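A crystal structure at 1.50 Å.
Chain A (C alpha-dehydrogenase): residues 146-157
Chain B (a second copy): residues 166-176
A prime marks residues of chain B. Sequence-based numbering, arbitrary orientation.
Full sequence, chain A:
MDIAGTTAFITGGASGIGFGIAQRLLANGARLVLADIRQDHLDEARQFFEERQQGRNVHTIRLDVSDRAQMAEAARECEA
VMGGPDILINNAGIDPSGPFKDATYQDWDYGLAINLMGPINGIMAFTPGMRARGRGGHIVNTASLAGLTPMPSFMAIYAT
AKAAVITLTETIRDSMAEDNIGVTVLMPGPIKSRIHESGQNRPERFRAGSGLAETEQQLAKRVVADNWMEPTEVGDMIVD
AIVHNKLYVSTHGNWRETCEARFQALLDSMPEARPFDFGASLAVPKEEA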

# COMPACT_ATOMS: atom_id res chain seq x y z
N ALA A 146 -0.69 0.98 13.29
CA ALA A 146 0.53 1.47 12.64
C ALA A 146 0.30 1.90 11.19
O ALA A 146 1.16 2.52 10.56
N GLY A 147 -0.86 1.56 10.65
CA GLY A 147 -1.22 2.00 9.32
C GLY A 147 -1.90 3.34 9.33
O GLY A 147 -2.20 3.88 8.27
N LEU A 148 -2.11 3.89 10.52
CA LEU A 148 -2.88 5.13 10.68
C LEU A 148 -2.10 6.22 11.42
O LEU A 148 -2.05 7.37 10.97
N THR A 149 -1.51 5.89 12.56
CA THR A 149 -0.73 6.84 13.34
C THR A 149 0.67 6.97 12.75
O THR A 149 1.20 6.02 12.19
N PRO A 150 1.29 8.16 12.87
CA PRO A 150 2.61 8.28 12.23
C PRO A 150 3.64 7.33 12.81
O PRO A 150 3.72 7.19 14.02
N MET A 151 4.43 6.71 11.93
CA MET A 151 5.43 5.73 12.34
C MET A 151 6.81 6.17 11.88
O MET A 151 6.94 6.89 10.89
N PRO A 152 7.84 5.68 12.57
CA PRO A 152 9.23 5.97 12.22
C PRO A 152 9.75 5.03 11.13
O PRO A 152 9.11 4.02 10.80
N SER A 153 10.91 5.37 10.57
CA SER A 153 11.43 4.69 9.41
C SER A 153 11.75 3.20 9.66
O SER A 153 11.73 2.42 8.72
N PHE A 154 12.05 2.86 10.90
CA PHE A 154 12.30 1.46 11.33
C PHE A 154 11.09 0.61 10.99
O PHE A 154 11.21 -0.60 10.80
N MET A 155 9.92 1.23 10.91
CA MET A 155 8.67 0.50 10.63
C MET A 155 8.09 0.84 9.25
O MET A 155 6.91 0.64 9.01
N ALA A 156 8.92 1.32 8.34
CA ALA A 156 8.40 1.79 7.05
C ALA A 156 7.65 0.71 6.27
O ALA A 156 6.58 0.97 5.72
N ILE A 157 8.24 -0.48 6.17
CA ILE A 157 7.64 -1.51 5.32
C ILE A 157 6.30 -1.97 5.90
O ILE A 157 5.31 -2.17 5.18
N ILE B 166 1.46 7.74 0.58
CA ILE B 166 1.40 8.76 1.62
C ILE B 166 2.16 8.25 2.85
O ILE B 166 3.04 8.92 3.39
N THR B 167 1.83 7.03 3.29
CA THR B 167 2.46 6.47 4.47
C THR B 167 3.95 6.21 4.27
O THR B 167 4.76 6.43 5.19
N LEU B 168 4.32 5.72 3.10
CA LEU B 168 5.72 5.52 2.76
C LEU B 168 6.50 6.80 2.99
O LEU B 168 7.57 6.82 3.59
N THR B 169 5.93 7.88 2.49
CA THR B 169 6.62 9.17 2.58
C THR B 169 6.76 9.64 4.03
O THR B 169 7.82 10.10 4.46
N GLU B 170 5.68 9.54 4.80
CA GLU B 170 5.75 9.89 6.22
C GLU B 170 6.83 9.08 6.94
O GLU B 170 7.58 9.63 7.74
N THR B 171 6.87 7.78 6.70
CA THR B 171 7.76 6.92 7.47
C THR B 171 9.22 7.10 7.14
O THR B 171 10.06 7.01 8.03
N ILE B 172 9.55 7.38 5.88
CA ILE B 172 10.95 7.52 5.52
C ILE B 172 11.55 8.86 5.97
O ILE B 172 12.77 9.02 5.96
N ARG B 173 10.70 9.80 6.36
CA ARG B 173 11.18 11.17 6.63
C ARG B 173 12.38 11.18 7.59
O ARG B 173 13.40 11.84 7.33
N ASP B 174 12.28 10.49 8.72
CA ASP B 174 13.34 10.58 9.72
C ASP B 174 14.65 9.93 9.25
O ASP B 174 15.71 10.37 9.63
N SER B 175 14.57 8.91 8.41
CA SER B 175 15.78 8.30 7.87
C SER B 175 16.46 9.23 6.89
O SER B 175 17.69 9.41 6.90
N MET B 176 15.66 9.82 6.02
CA MET B 176 16.22 10.74 5.03
C MET B 176 16.81 11.98 5.70
O MET B 176 17.86 12.51 5.29

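This contact between two copies of one protein illustrates a common arrangement, in which a loop, a short 3-10 turn and the start of a helix lie against a helix through small side chains packed closely, one carboxylate that grips Ser153, and two waters that bridge Met151 and Glu170′. The closest backbone approach falls at Ser153 and Thr171′, whose CA atoms lie 4.7 Å apart. So short a spacing suits small residues: Ser153 CA sits 3.0 Å from Thr171′ O, and Ser153 CB packs 3.6 Å from Ser175′ CB.

Asp174′ supplies the polar anchor. Its CA-to-CB bond points toward the other stretch, and with chi1 in p its carboxylate takes two hydrogen bonds from one residue: Ser153 N donates to Asp174′ OD1 at 2.8 Å, and Ser153 OG, also on a p rotamer, donates to Asp174′ OD2 at 2.8 Å. Backbone and side chain of the serine are thus held together by a single acidic group. Pro152 lies alongside, its CB 3.9 Å from Asp174′ OD1.

Thr171′, another p rotamer, points sideways. Its hydroxyl turns back on its own helix, Thr171′ OG1 donating to Leu168′ O at 3.0 Å, while Ala156 CB rests 3.2 Å from that same OG1. The methyl faces Met151, with Thr171′ CG2 4.2 Å from Met151 CB. Met151 is m at all three chi angles, and its end leads away, so the packing here uses the base of the side chain.

Glu170′ also points toward the other stretch, yet it works through water. Water 1 accepts from Met151 N at 2.9 Å and donates to Glu170′ OE1 at 3.1 Å; water 2 donates to Met151 O at 2.7 Å and to Glu170′ O at 3.3 Å. Beside the direct contacts, the two waters add polar links between Met151 and Glu170′.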

# COMPACT_ATOMS: atom_id res chain seq x y z
CB ALA A 146 1.62 0.43 12.70
CB LEU A 148 -4.15 4.82 11.46
CG LEU A 148 -5.39 5.65 11.19
CD1 LEU A 148 -5.78 5.51 9.72
CD2 LEU A 148 -6.50 5.16 12.13
CB THR A 149 -0.68 6.42 14.82
OG1 THR A 149 -0.36 7.55 15.65
CG2 THR A 149 0.31 5.31 15.05
CB PRO A 150 3.00 9.72 12.53
CG PRO A 150 1.67 10.43 12.59
CD PRO A 150 0.77 9.47 13.30
CB MET A 151 5.09 4.38 11.73
CG MET A 151 3.75 3.82 12.20
SD MET A 151 3.71 3.39 13.97
CE MET A 151 4.79 1.98 14.01
CB PRO A 152 9.97 5.75 13.53
CG PRO A 152 9.16 4.76 14.27
CD PRO A 152 7.73 4.92 13.83
CB SER A 153 12.69 5.41 8.90
OG SER A 153 13.70 5.35 9.88
CB PHE A 154 12.57 1.45 12.85
CG PHE A 154 13.04 0.15 13.41
CD1 PHE A 154 12.14 -0.79 13.89
CD2 PHE A 154 14.41 -0.11 13.55
CE1 PHE A 154 12.59 -1.99 14.46
CE2 PHE A 154 14.86 -1.31 14.13
CZ PHE A 154 13.94 -2.24 14.57
CB MET A 155 7.65 0.82 11.71
CG MET A 155 8.22 0.63 13.11
SD MET A 155 7.23 -0.40 14.19
CE MET A 155 7.99 0.00 15.76
CB ALA A 156 9.50 2.35 6.20
CB ILE A 157 8.61 -2.69 5.14
CG1 ILE A 157 9.90 -2.21 4.48
CG2 ILE A 157 7.96 -3.78 4.29
CD1 ILE A 157 11.00 -3.26 4.40
CB ILE B 166 -0.07 9.13 1.97
CG1 ILE B 166 -0.74 9.79 0.76
CG2 ILE B 166 -0.13 10.02 3.23
CD1 ILE B 166 -2.24 10.01 0.89
CB THR B 167 1.71 5.18 4.88
OG1 THR B 167 0.36 5.55 5.16
CG2 THR B 167 2.34 4.55 6.09
CB LEU B 168 5.83 5.09 1.31
CG LEU B 168 7.23 5.11 0.68
CD1 LEU B 168 8.09 4.01 1.26
CD2 LEU B 168 7.11 4.97 -0.81
CB THR B 169 5.90 10.24 1.76
OG1 THR B 169 5.69 9.76 0.44
CG2 THR B 169 6.73 11.52 1.69
CB GLU B 170 4.40 9.61 6.90
CG GLU B 170 3.26 10.43 6.41
CD GLU B 170 1.90 9.93 6.91
OE1 GLU B 170 1.82 8.78 7.40
OE2 GLU B 170 0.91 10.68 6.77
CB THR B 171 7.38 5.41 7.33
OG1 THR B 171 7.61 4.94 5.99
CG2 THR B 171 5.95 5.22 7.73
CB ILE B 172 11.23 7.35 4.01
CG1 ILE B 172 10.61 8.49 3.20
CG2 ILE B 172 10.78 5.95 3.53
CD1 ILE B 172 10.93 8.41 1.68
CB ARG B 173 10.07 12.06 7.19
CG ARG B 173 10.44 13.54 7.27
CD ARG B 173 9.34 14.35 7.87
NE ARG B 173 9.37 15.72 7.39
CZ ARG B 173 8.61 16.69 7.87
NH1 ARG B 173 7.76 16.47 8.86
NH2 ARG B 173 8.71 17.89 7.34
CB ASP B 174 12.93 10.01 11.08
CG ASP B 174 12.76 8.52 11.06
OD1 ASP B 174 11.63 8.08 10.86
OD2 ASP B 174 13.75 7.79 11.23
CB SER B 175 15.44 6.99 7.16
OG SER B 175 16.62 6.43 6.65
CB MET B 176 15.16 11.10 3.98
CG MET B 176 14.66 9.93 3.20
SD MET B 176 15.99 9.10 2.29
CE MET B 176 15.23 7.51 2.03
O HOH W 1 3.44 6.78 9.17
O HOH W 2 6.23 9.45 10.73